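Long-range contacts in aldehyde dehydrogenase family protein (Pseudomonas syringae pv. tomato, PDB 5IUV), which probably oxidises indole-3-acetaldehyde to the auxin indole-3-acetic acid with NAD+ as cofactor, a step in the bacterium's auxin synthesis that contributes to virulence: residues Asp389-Ala394 / Val406-Thr411; Ile275-Ala280 / Leu309-Ile314; Gly20-Gln25 / Asn218-Tyr223. One frame throughout, in Å; residues are numbered along the deposited sequence.

Along the chain the order is interaction 3, interaction 2, interaction 1, each closing before the next opens. Interactions 1 and 2 belong to one mixed sheet: their centres lie about 14 Å apart, and strands 307-311 and 406-412 are neighbours in it, so that V310 N probably bonds to L410 O and R312 NH2 to T411 OG1. Interaction 3 sits on the opposite side of the chain's centre, about 42 Å from interaction 1 and about 49 Å from interaction 2 between centres, at the sheet containing strand 217-219. This separation matches the aldehyde dehydrogenase plan, in which the catalytic and NAD-binding domains each have their own sheet.

Interaction 1: Asp389-Ala394 / Val406-Thr411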
ATOM      1  N   ASP A 389     -23.160  -9.912  39.768  1.00 24.97           N
ATOM      2  CA  ASP A 389     -23.150  -8.468  39.940  1.00 27.67           C
ATOM      3  C   ASP A 389     -22.196  -8.112  41.073  1.00 28.19           C
ATOM      4  O   ASP A 389     -21.753  -8.995  41.810  1.00 24.37           O
ATOM      5  CB  ASP A 389     -24.565  -7.953  40.228  1.00 31.88           C
ATOM      6  CG  ASP A 389     -24.659  -6.439  40.179  1.00 36.30           C
ATOM      7  OD1 ASP A 389     -23.765  -5.811  39.572  1.00 38.42           O
ATOM      8  OD2 ASP A 389     -25.626  -5.878  40.740  1.00 35.87           O
ATOM      9  N   GLY A 390     -21.879  -6.827  41.213  1.00 23.78           N
ATOM     10  CA  GLY A 390     -21.030  -6.361  42.296  1.00 24.30           C
ATOM     11  C   GLY A 390     -19.630  -6.939  42.231  1.00 26.06           C
ATOM     12  O   GLY A 390     -19.020  -7.236  43.256  1.00 25.55           O
ATOM     13  N   VAL A 391     -19.122  -7.105  41.015  1.00 22.79           N
ATOM     14  CA  VAL A 391     -17.791  -7.657  40.817  1.00 22.33           C
ATOM     15  C   VAL A 391     -16.744  -6.545  40.837  1.00 24.13           C
ATOM     16  O   VAL A 391     -16.933  -5.484  40.235  1.00 21.57           O
ATOM     17  CB  VAL A 391     -17.705  -8.445  39.488  1.00 22.35           C
ATOM     18  CG1 VAL A 391     -16.263  -8.835  39.170  1.00 21.21           C
ATOM     19  CG2 VAL A 391     -18.602  -9.676  39.543  1.00 21.86           C
ATOM     20  N   ASN A 392     -15.657  -6.788  41.558  1.00 24.04           N
ATOM     21  CA  ASN A 392     -14.488  -5.921  41.521  1.00 25.75           C
ATOM     22  C   ASN A 392     -13.417  -6.557  40.630  1.00 24.99           C
ATOM     23  O   ASN A 392     -13.274  -7.780  40.612  1.00 21.30           O
ATOM     24  CB  ASN A 392     -13.965  -5.679  42.937  1.00 31.01           C
ATOM     25  CG  ASN A 392     -12.497  -5.345  42.965  1.00 36.54           C
ATOM     26  OD1 ASN A 392     -11.654  -6.236  43.030  1.00 38.39           O
ATOM     27  ND2 ASN A 392     -12.177  -4.056  42.915  1.00 39.57           N
ATOM     28  N   ASN A 393     -12.667  -5.737  39.897  1.00 20.55           N
ATOM     29  CA  ASN A 393     -11.769  -6.259  38.863  1.00 19.78           C
ATOM     30  C   ASN A 393     -10.631  -7.137  39.391  1.00 22.46           C
ATOM     31  O   ASN A 393      -9.934  -7.786  38.610  1.00 19.59           O
ATOM     32  CB  ASN A 393     -11.181  -5.107  38.040  1.00 19.12           C
ATOM     33  CG  ASN A 393     -10.645  -5.569  36.694  1.00 25.84           C
ATOM     34  OD1 ASN A 393     -11.373  -6.163  35.898  1.00 24.47           O
ATOM     35  ND2 ASN A 393      -9.376  -5.288  36.429  1.00 25.05           N
ATOM     36  N   ALA A 394     -10.437  -7.157  40.706  1.00 20.98           N
ATOM     37  CA  ALA A 394      -9.367  -7.967  41.284  1.00 24.74           C
ATOM     38  C   ALA A 394      -9.851  -9.375  41.627  1.00 24.53           C
ATOM     39  O   ALA A 394      -9.049 -10.238  41.979  1.00 24.37           O
ATOM     40  CB  ALA A 394      -8.787  -7.292  42.522  1.00 27.67           C
ATOM     41  N   VAL A 406     -20.365 -17.251  31.769  1.00 19.64           N
ATOM     42  CA  VAL A 406     -20.342 -16.589  33.069  1.00 20.06           C
ATOM     43  C   VAL A 406     -19.951 -15.118  32.932  1.00 22.24           C
ATOM     44  O   VAL A 406     -18.825 -14.808  32.543  1.00 20.77           O
ATOM     45  CB  VAL A 406     -19.364 -17.283  34.032  1.00 20.48           C
ATOM     46  CG1 VAL A 406     -19.359 -16.590  35.385  1.00 20.98           C
ATOM     47  CG2 VAL A 406     -19.731 -18.759  34.190  1.00 23.55           C
ATOM     48  N   LEU A 407     -20.880 -14.222  33.258  1.00 19.62           N
ATOM     49  CA  LEU A 407     -20.660 -12.783  33.107  1.00 19.15           C
ATOM     50  C   LEU A 407     -20.309 -12.098  34.425  1.00 19.59           C
ATOM     51  O   LEU A 407     -20.943 -12.355  35.456  1.00 20.39           O
ATOM     52  CB  LEU A 407     -21.904 -12.121  32.503  1.00 19.09           C
ATOM     53  CG  LEU A 407     -21.851 -10.624  32.179  1.00 19.30           C
ATOM     54  CD1 LEU A 407     -20.770 -10.339  31.152  1.00 17.81           C
ATOM     55  CD2 LEU A 407     -23.201 -10.139  31.674  1.00 18.78           C
ATOM     56  N   SER A 408     -19.304 -11.224  34.389  1.00 19.14           N
ATOM     57  CA  SER A 408     -18.997 -10.359  35.530  1.00 19.54           C
ATOM     58  C   SER A 408     -19.443  -8.932  35.240  1.00 19.29           C
ATOM     59  O   SER A 408     -19.129  -8.378  34.186  1.00 18.56           O
ATOM     60  CB  SER A 408     -17.502 -10.382  35.858  1.00 19.39           C
ATOM     61  OG  SER A 408     -17.099 -11.667  36.305  1.00 21.60           O
ATOM     62  N   VAL A 409     -20.176  -8.336  36.172  1.00 19.96           N
ATOM     63  CA  VAL A 409     -20.672  -6.977  35.970  1.00 19.86           C
ATOM     64  C   VAL A 409     -19.984  -5.978  36.899  1.00 20.16           C
ATOM     65  O   VAL A 409     -20.055  -6.103  38.122  1.00 20.97           O
ATOM     66  CB  VAL A 409     -22.193  -6.896  36.183  1.00 21.18           C
ATOM     67  CG1 VAL A 409     -22.679  -5.467  35.948  1.00 22.08           C
ATOM     68  CG2 VAL A 409     -22.912  -7.876  35.260  1.00 20.26           C
ATOM     69  N   LEU A 410     -19.335  -4.977  36.306  1.00 19.57           N
ATOM     70  CA  LEU A 410     -18.602  -3.967  37.065  1.00 19.81           C
ATOM     71  C   LEU A 410     -19.151  -2.578  36.757  1.00 23.94           C
ATOM     72  O   LEU A 410     -19.732  -2.361  35.690  1.00 22.37           O
ATOM     73  CB  LEU A 410     -17.106  -4.018  36.741  1.00 19.85           C
ATOM     74  CG  LEU A 410     -16.332  -5.338  36.867  1.00 22.60           C
ATOM     75  CD1 LEU A 410     -16.535  -6.260  35.662  1.00 18.57           C
ATOM     76  CD2 LEU A 410     -14.844  -5.066  37.099  1.00 22.57           C
ATOM     77  N   THR A 411     -18.970  -1.634  37.678  1.00 20.35           N
ATOM     78  CA  THR A 411     -19.424  -0.265  37.429  1.00 24.08           C
ATOM     79  C   THR A 411     -18.268   0.731  37.416  1.00 23.99           C
ATOM     80  O   THR A 411     -17.187   0.451  37.931  1.00 23.45           O
ATOM     81  CB  THR A 411     -20.476   0.195  38.466  1.00 24.68           C
ATOM     82  OG1 THR A 411     -19.991  -0.030  39.796  1.00 22.21           O
ATOM     83  CG2 THR A 411     -21.781  -0.562  38.272  1.00 23.33           C
TER
HETATM   84  O   HOH W   1     -21.496  -4.192  39.286  1.00 29.71           O
HETATM   85  O   HOH W   2     -17.624  -2.738  40.144  1.00 27.50           O
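V391 N donates to V409 O across 3.2 Å at an N-H...O angle of 157°, the one direct hydrogen bond between the loop after strand 382-389 and strand 406-412. Water supplies two further polar links. One molecule donates to both D389 OD1 and V409 O, the latter at 2.7 Å, giving that carbonyl a second donor. The other donates to V391 O and accepts from T411 N at 3.0 Å, bridging the backbones beyond the direct bond.

Van der Waals packing accompanies these bonds. V391 points at the strand and straddles S408 CB, with CG1 and CG2 each 3.9 Å from it; V391 CG1 and L410 CG form an apolar pair at 4.2 Å. With CG anti to its own carbonyl carbon (chi1 -54°), the L410 side chain brings CG to 3.4 Å from V391 O and CD2 to 3.6 Å from N393 N, CD2 also touching N393 CB. Helices 396-399 and 415-423 pack on V391 and L410 respectively.

Two polar side chains find partners elsewhere: D389 OD2 forms salt bridges with K315 and R366, and N393 bonds through its amide to D424 and R307. Within the loop itself, N392 OD1 accepts from A394 N in an Asx turn. The chemistry therefore implies that the sheet-like pairing is continued past D389 by one backbone bond and two waters, while charged and amide groups fix the departing loop.

Interaction 2: Ile275-Ala280 / Leu309-Ile314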
ATOM      1  N   ILE A 275     -17.817  -2.104  27.437  1.00 14.44           N
ATOM      2  CA  ILE A 275     -18.077  -0.853  28.152  1.00 14.91           C
ATOM      3  C   ILE A 275     -19.319  -0.120  27.658  1.00 13.37           C
ATOM      4  O   ILE A 275     -19.376   0.344  26.515  1.00 13.26           O
ATOM      5  CB  ILE A 275     -16.878   0.109  28.042  1.00 15.34           C
ATOM      6  CG1 ILE A 275     -15.591  -0.597  28.476  1.00 16.24           C
ATOM      7  CG2 ILE A 275     -17.114   1.355  28.884  1.00 13.96           C
ATOM      8  CD1 ILE A 275     -14.340   0.180  28.117  1.00 15.79           C
ATOM      9  N   VAL A 276     -20.305   0.004  28.538  1.00 13.71           N
ATOM     10  CA  VAL A 276     -21.569   0.627  28.188  1.00 16.04           C
ATOM     11  C   VAL A 276     -21.714   1.964  28.903  1.00 16.03           C
ATOM     12  O   VAL A 276     -21.851   2.017  30.127  1.00 14.48           O
ATOM     13  CB  VAL A 276     -22.760  -0.283  28.539  1.00 17.30           C
ATOM     14  CG1 VAL A 276     -24.067   0.350  28.085  1.00 14.53           C
ATOM     15  CG2 VAL A 276     -22.577  -1.660  27.905  1.00 14.00           C
ATOM     16  N   PHE A 277     -21.663   3.042  28.130  1.00 15.18           N
ATOM     17  CA  PHE A 277     -21.821   4.388  28.671  1.00 15.74           C
ATOM     18  C   PHE A 277     -23.287   4.766  28.751  1.00 15.83           C
ATOM     19  O   PHE A 277     -24.117   4.232  28.014  1.00 16.40           O
ATOM     20  CB  PHE A 277     -21.076   5.412  27.817  1.00 16.39           C
ATOM     21  CG  PHE A 277     -19.595   5.416  28.025  1.00 19.61           C
ATOM     22  CD1 PHE A 277     -19.031   6.101  29.093  1.00 21.69           C
ATOM     23  CD2 PHE A 277     -18.757   4.751  27.145  1.00 19.71           C
ATOM     24  CE1 PHE A 277     -17.661   6.113  29.281  1.00 21.25           C
ATOM     25  CE2 PHE A 277     -17.386   4.764  27.326  1.00 20.70           C
ATOM     26  CZ  PHE A 277     -16.838   5.444  28.398  1.00 20.36           C
ATOM     27  N   ALA A 278     -23.594   5.701  29.645  1.00 16.75           N
ATOM     28  CA  ALA A 278     -24.954   6.179  29.838  1.00 18.65           C
ATOM     29  C   ALA A 278     -25.547   6.723  28.542  1.00 18.68           C
ATOM     30  O   ALA A 278     -26.756   6.637  28.328  1.00 20.73           O
ATOM     31  CB  ALA A 278     -24.989   7.251  30.929  1.00 18.48           C
ATOM     32  N   ASP A 279     -24.709   7.280  27.676  1.00 15.35           N
ATOM     33  CA  ASP A 279     -25.221   7.868  26.440  1.00 18.39           C
ATOM     34  C   ASP A 279     -25.111   6.935  25.231  1.00 18.62           C
ATOM     35  O   ASP A 279     -25.018   7.400  24.097  1.00 16.95           O
ATOM     36  CB  ASP A 279     -24.513   9.196  26.146  1.00 18.66           C
ATOM     37  CG  ASP A 279     -23.053   9.024  25.753  1.00 20.00           C
ATOM     38  OD1 ASP A 279     -22.465   7.946  25.973  1.00 21.24           O
ATOM     39  OD2 ASP A 279     -22.478   9.997  25.227  1.00 20.08           O
ATOM     40  N   ALA A 280     -25.116   5.625  25.471  1.00 15.51           N
ATOM     41  CA  ALA A 280     -25.246   4.655  24.382  1.00 15.57           C
ATOM     42  C   ALA A 280     -26.480   4.988  23.550  1.00 15.08           C
ATOM     43  O   ALA A 280     -27.522   5.333  24.105  1.00 15.45           O
ATOM     44  CB  ALA A 280     -25.344   3.226  24.930  1.00 16.49           C
ATOM     45  N   LEU A 309     -18.742  -3.647  31.765  1.00 13.56           N
ATOM     46  CA  LEU A 309     -18.484  -2.409  32.499  1.00 15.30           C
ATOM     47  C   LEU A 309     -19.592  -1.407  32.197  1.00 14.85           C
ATOM     48  O   LEU A 309     -19.729  -0.953  31.058  1.00 15.15           O
ATOM     49  CB  LEU A 309     -17.119  -1.815  32.124  1.00 13.60           C
ATOM     50  CG  LEU A 309     -15.844  -2.417  32.726  1.00 17.58           C
ATOM     51  CD1 LEU A 309     -15.720  -3.913  32.462  1.00 18.06           C
ATOM     52  CD2 LEU A 309     -14.610  -1.684  32.221  1.00 15.70           C
ATOM     53  N   VAL A 310     -20.386  -1.064  33.205  1.00 14.34           N
ATOM     54  CA  VAL A 310     -21.528  -0.188  32.970  1.00 17.08           C
ATOM     55  C   VAL A 310     -21.423   1.105  33.772  1.00 18.75           C
ATOM     56  O   VAL A 310     -21.131   1.076  34.968  1.00 19.20           O
ATOM     57  CB  VAL A 310     -22.860  -0.911  33.299  1.00 26.09           C
ATOM     58  CG1 VAL A 310     -22.767  -1.627  34.625  1.00 30.65           C
ATOM     59  CG2 VAL A 310     -24.030   0.063  33.290  1.00 22.19           C
ATOM     60  N   GLU A 311     -21.640   2.237  33.102  1.00 17.87           N
ATOM     61  CA  GLU A 311     -21.631   3.529  33.781  1.00 16.56           C
ATOM     62  C   GLU A 311     -22.677   3.489  34.892  1.00 17.78           C
ATOM     63  O   GLU A 311     -23.816   3.069  34.672  1.00 15.40           O
ATOM     64  CB  GLU A 311     -21.905   4.675  32.801  1.00 17.00           C
ATOM     65  CG  GLU A 311     -21.681   6.060  33.397  1.00 20.38           C
ATOM     66  CD  GLU A 311     -21.550   7.151  32.344  1.00 24.21           C
ATOM     67  OE1 GLU A 311     -21.601   6.838  31.133  1.00 22.92           O
ATOM     68  OE2 GLU A 311     -21.396   8.326  32.735  1.00 26.22           O
ATOM     69  N   ARG A 312     -22.280   3.907  36.089  1.00 15.92           N
ATOM     70  CA  ARG A 312     -23.083   3.646  37.281  1.00 19.19           C
ATOM     71  C   ARG A 312     -24.498   4.231  37.195  1.00 20.48           C
ATOM     72  O   ARG A 312     -25.448   3.617  37.672  1.00 22.49           O
ATOM     73  CB  ARG A 312     -22.367   4.178  38.524  1.00 22.80           C
ATOM     74  CG  ARG A 312     -23.038   3.774  39.832  1.00 26.58           C
ATOM     75  CD  ARG A 312     -22.071   3.845  41.001  1.00 27.24           C
ATOM     76  NE  ARG A 312     -20.948   2.927  40.833  1.00 27.50           N
ATOM     77  CZ  ARG A 312     -19.679   3.312  40.744  1.00 25.98           C
ATOM     78  NH1 ARG A 312     -19.372   4.601  40.826  1.00 21.53           N
ATOM     79  NH2 ARG A 312     -18.717   2.407  40.582  1.00 25.41           N
ATOM     80  N   SER A 313     -24.635   5.386  36.551  1.00 20.29           N
ATOM     81  CA  SER A 313     -25.917   6.080  36.479  1.00 22.72           C
ATOM     82  C   SER A 313     -26.997   5.333  35.678  1.00 23.20           C
ATOM     83  O   SER A 313     -28.175   5.665  35.785  1.00 23.65           O
ATOM     84  CB  SER A 313     -25.720   7.481  35.888  1.00 25.88           C
ATOM     85  OG  SER A 313     -25.131   7.416  34.601  1.00 27.48           O
ATOM     86  N   ILE A 314     -26.611   4.341  34.874  1.00 19.69           N
ATOM     87  CA  ILE A 314     -27.606   3.544  34.151  1.00 19.47           C
ATOM     88  C   ILE A 314     -27.646   2.089  34.617  1.00 19.51           C
ATOM     89  O   ILE A 314     -28.424   1.283  34.101  1.00 18.84           O
ATOM     90  CB  ILE A 314     -27.361   3.550  32.622  1.00 21.61           C
ATOM     91  CG1 ILE A 314     -25.960   3.034  32.293  1.00 19.74           C
ATOM     92  CG2 ILE A 314     -27.592   4.940  32.046  1.00 22.99           C
ATOM     93  CD1 ILE A 314     -25.849   2.391  30.924  1.00 22.27           C
TER
HETATM   94  O   HOH W   3     -22.149   8.684  29.151  1.00 21.11           O
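I275 and V276 pair in parallel with L309 and V310: V276 N donates to L309 O at 2.8 Å and 173°, and V276 O receives E311 N at 3.0 Å, both bonds nearly straight. On the face bearing I275 and L309, I275 CG1 meets L309 CD2 at 4.0 Å, the two side chains crossing obliquely, and F412 of the next strand touches both.

At the end of strand 307-311 the E311 side chain takes over, reaching the turn that follows strand 273-276. Its CG stands anti to the backbone N (chi1 -170°) and the chain stays extended, which carries OE1 across to A278 N at 2.7 Å. That bond is almost linear, 177° at the hydrogen, though the donor meets OE1 from above the carboxylate plane. A water donates to the same oxygen and accepts from D279 N, so OE1 serves two consecutive backbone amides, one directly and one through water. OE1 also lies at the edge of the F277 ring, 3.4 Å from CD1, with the ring and carboxylate planes nearly perpendicular. The F277 ring makes an edge-to-face contact with F412.

I314, in the first turn of helix 312-326, points toward the 275-280 segment. Its CG2 touches A278 CB at 3.7 Å, and CD1 reaches V276 CG1 on the other face of the sheet from I275.

F277 to A280 is a type I turn, closed by A280 N bonding to F277 O. The arrangement is that of a beta-alpha-beta unit, in which helix 283-295 connects parallel strands 273-276 and 307-311, here within the sheet of the probable catalytic domain of an aldehyde dehydrogenase.

Interaction 3: Gly20-Gln25 / Asn218-Tyr223; sequences GRAFIQ and NVLPGY
F23 and V219 face each other as an antiparallel hydrogen-bonded pair, the tightest part of the contact: F23 N donates to V219 O at 2.9 Å and V219 N to F23 O at 2.8 Å. Side chains close up beside this bridge. A22 CB rests against P221 CD at 3.7 Å and near V219 O. I24 CD1 touches L220 CD2 at 3.7 Å, tip to tip. Helix 198-210 packs on F23, V219 and P221, and helix 56-72 on I24 and L220, so this part is buried from two directions.

Toward Q25 the pairing passes from backbone to side chain. N218 CG stands anti to its carbonyl carbon (chi1 -67°), from where OD1 accepts a hydrogen bond from Q25 N at 2.9 Å, with the donor 42° out of the amide plane. N218 ND2 and Q25 OE1 both bond to S65 OG, fixing the two amides from the same hydroxyl.

The exposed side is looser. R21 points away from strand 217-219 and pairs with E19; Q25 starts away from N218-Y223 and is exposed, though S65 holds its OE1. A second loose spot is buried: G20 O comes no nearer to P221 CG than 4.4 Å.

Strand 22-24 thus adds a single antiparallel bridge to the outer side of strand 217-219, whose parallel neighbour is strand 187-191. This places an N-terminal hairpin, strands 22-24 and 27-29, at the edge of the Rossmann-like NAD-binding sheet; K191, which binds the cofactor, also bonds to G222 O.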
ATOM      1  N   GLY A  20     -12.160 -41.577  11.232  1.00 10.13           N
ATOM      2  CA  GLY A  20     -11.338 -41.248  12.383  1.00 10.71           C
ATOM      3  C   GLY A  20      -9.837 -41.274  12.149  1.00 10.20           C
ATOM      4  O   GLY A  20      -9.065 -40.994  13.061  1.00 12.29           O
ATOM      5  N   ARG A  21      -9.413 -41.605  10.934  1.00  8.92           N
ATOM      6  CA  ARG A  21      -7.993 -41.759  10.649  1.00  7.91           C
ATOM      7  C   ARG A  21      -7.250 -40.439  10.449  1.00 10.70           C
ATOM      8  O   ARG A  21      -7.854 -39.389  10.211  1.00  9.21           O
ATOM      9  CB  ARG A  21      -7.808 -42.654   9.415  1.00  9.32           C
ATOM     10  CG  ARG A  21      -8.046 -44.153   9.704  1.00 10.45           C
ATOM     11  CD  ARG A  21      -8.063 -44.981   8.430  1.00 11.49           C
ATOM     12  NE  ARG A  21      -9.110 -44.552   7.499  1.00 12.40           N
ATOM     13  CZ  ARG A  21      -9.163 -44.911   6.217  1.00 12.41           C
ATOM     14  NH1 ARG A  21      -8.221 -45.694   5.703  1.00 12.27           N
ATOM     15  NH2 ARG A  21     -10.146 -44.470   5.441  1.00 11.44           N
ATOM     16  N   ALA A  22      -5.926 -40.502  10.560  1.00  9.66           N
ATOM     17  CA  ALA A  22      -5.076 -39.377  10.184  1.00  8.60           C
ATOM     18  C   ALA A  22      -5.012 -39.303   8.663  1.00  9.37           C
ATOM     19  O   ALA A  22      -5.456 -40.228   7.980  1.00  7.34           O
ATOM     20  CB  ALA A  22      -3.682 -39.526  10.785  1.00  8.25           C
ATOM     21  N   PHE A  23      -4.475 -38.208   8.131  1.00  8.35           N
ATOM     22  CA  PHE A  23      -4.359 -38.047   6.682  1.00  7.22           C
ATOM     23  C   PHE A  23      -2.958 -37.575   6.328  1.00  7.21           C
ATOM     24  O   PHE A  23      -2.537 -36.496   6.730  1.00  7.26           O
ATOM     25  CB  PHE A  23      -5.403 -37.057   6.159  1.00  9.11           C
ATOM     26  CG  PHE A  23      -5.574 -37.072   4.654  1.00  8.38           C
ATOM     27  CD1 PHE A  23      -4.873 -36.176   3.851  1.00  9.03           C
ATOM     28  CD2 PHE A  23      -6.454 -37.957   4.051  1.00 10.41           C
ATOM     29  CE1 PHE A  23      -5.039 -36.173   2.470  1.00  8.33           C
ATOM     30  CE2 PHE A  23      -6.623 -37.962   2.670  1.00  9.85           C
ATOM     31  CZ  PHE A  23      -5.919 -37.061   1.881  1.00  9.07           C
ATOM     32  N   ILE A  24      -2.226 -38.392   5.581  1.00  7.22           N
ATOM     33  CA  ILE A  24      -0.855 -38.055   5.227  1.00  7.23           C
ATOM     34  C   ILE A  24      -0.584 -38.449   3.781  1.00  9.66           C
ATOM     35  O   ILE A  24      -0.888 -39.579   3.386  1.00 10.14           O
ATOM     36  CB  ILE A  24       0.170 -38.768   6.139  1.00  9.75           C
ATOM     37  CG1 ILE A  24      -0.020 -38.371   7.600  1.00 11.70           C
ATOM     38  CG2 ILE A  24       1.591 -38.433   5.696  1.00 11.04           C
ATOM     39  CD1 ILE A  24       0.781 -39.217   8.567  1.00 11.62           C
ATOM     40  N   GLN A  25      -0.032 -37.520   3.003  1.00  8.14           N
ATOM     41  CA  GLN A  25       0.356 -37.782   1.614  1.00  9.56           C
ATOM     42  C   GLN A  25      -0.819 -38.359   0.800  1.00  9.65           C
ATOM     43  O   GLN A  25      -0.703 -39.390   0.140  1.00  8.35           O
ATOM     44  CB  GLN A  25       1.579 -38.716   1.581  1.00 10.98           C
ATOM     45  CG  GLN A  25       2.261 -38.880   0.208  1.00 12.54           C
ATOM     46  CD  GLN A  25       2.696 -37.562  -0.416  1.00 14.84           C
ATOM     47  OE1 GLN A  25       3.106 -36.628   0.277  1.00 16.04           O
ATOM     48  NE2 GLN A  25       2.617 -37.487  -1.738  1.00 14.79           N
ATOM     49  N   ASN A 218      -1.751 -32.182   5.352  1.00  8.82           N
ATOM     50  CA  ASN A 218      -1.768 -33.396   6.150  1.00  9.46           C
ATOM     51  C   ASN A 218      -2.459 -33.092   7.470  1.00  8.46           C
ATOM     52  O   ASN A 218      -2.306 -31.995   8.000  1.00  7.88           O
ATOM     53  CB  ASN A 218      -0.347 -33.917   6.398  1.00  9.42           C
ATOM     54  CG  ASN A 218       0.336 -34.402   5.124  1.00 10.51           C
ATOM     55  OD1 ASN A 218      -0.316 -34.878   4.194  1.00  9.61           O
ATOM     56  ND2 ASN A 218       1.661 -34.284   5.085  1.00 10.57           N
ATOM     57  N   VAL A 219      -3.212 -34.053   7.997  1.00  8.33           N
ATOM     58  CA  VAL A 219      -3.959 -33.841   9.240  1.00  7.52           C
ATOM     59  C   VAL A 219      -3.615 -34.906  10.285  1.00  7.90           C
ATOM     60  O   VAL A 219      -3.765 -36.103  10.035  1.00  9.76           O
ATOM     61  CB  VAL A 219      -5.481 -33.854   8.995  1.00  8.71           C
ATOM     62  CG1 VAL A 219      -6.237 -33.668  10.317  1.00  8.92           C
ATOM     63  CG2 VAL A 219      -5.864 -32.759   7.995  1.00  7.89           C
ATOM     64  N   LEU A 220      -3.161 -34.465  11.453  1.00  6.48           N
ATOM     65  CA  LEU A 220      -2.758 -35.386  12.515  1.00  6.76           C
ATOM     66  C   LEU A 220      -3.591 -35.218  13.789  1.00 11.99           C
ATOM     67  O   LEU A 220      -3.285 -34.371  14.630  1.00  8.31           O
ATOM     68  CB  LEU A 220      -1.281 -35.190  12.849  1.00  9.75           C
ATOM     69  CG  LEU A 220      -0.280 -35.319  11.702  1.00  8.99           C
ATOM     70  CD1 LEU A 220       1.155 -35.143  12.221  1.00 10.04           C
ATOM     71  CD2 LEU A 220      -0.454 -36.661  10.996  1.00  8.38           C
ATOM     72  N   PRO A 221      -4.658 -36.020  13.932  1.00 11.20           N
ATOM     73  CA  PRO A 221      -5.392 -35.987  15.201  1.00  9.36           C
ATOM     74  C   PRO A 221      -4.554 -36.608  16.315  1.00 10.70           C
ATOM     75  O   PRO A 221      -3.673 -37.426  16.041  1.00 13.47           O
ATOM     76  CB  PRO A 221      -6.649 -36.813  14.909  1.00  9.94           C
ATOM     77  CG  PRO A 221      -6.253 -37.714  13.780  1.00  9.71           C
ATOM     78  CD  PRO A 221      -5.257 -36.952  12.960  1.00 10.46           C
ATOM     79  N   GLY A 222      -4.796 -36.197  17.551  1.00 11.49           N
ATOM     80  CA  GLY A 222      -4.022 -36.693  18.674  1.00 10.21           C
ATOM     81  C   GLY A 222      -3.868 -35.643  19.755  1.00 10.96           C
ATOM     82  O   GLY A 222      -4.331 -34.518  19.597  1.00 10.10           O
ATOM     83  N   TYR A 223      -3.216 -36.013  20.856  1.00 10.87           N
ATOM     84  CA  TYR A 223      -3.104 -35.131  22.010  1.00 12.13           C
ATOM     85  C   TYR A 223      -2.077 -34.031  21.804  1.00 12.64           C
ATOM     86  O   TYR A 223      -1.132 -34.186  21.033  1.00 11.69           O
ATOM     87  CB  TYR A 223      -2.756 -35.943  23.258  1.00 15.28           C
ATOM     88  CG  TYR A 223      -3.809 -36.966  23.593  1.00 20.07           C
ATOM     89  CD1 TYR A 223      -5.049 -36.574  24.076  1.00 23.29           C
ATOM     90  CD2 TYR A 223      -3.574 -38.323  23.408  1.00 24.57           C
ATOM     91  CE1 TYR A 223      -6.028 -37.508  24.378  1.00 26.86           C
ATOM     92  CE2 TYR A 223      -4.551 -39.266  23.709  1.00 26.76           C
ATOM     93  CZ  TYR A 223      -5.772 -38.849  24.190  1.00 27.82           C
ATOM     94  OH  TYR A 223      -6.742 -39.775  24.493  1.00 31.29           O
TER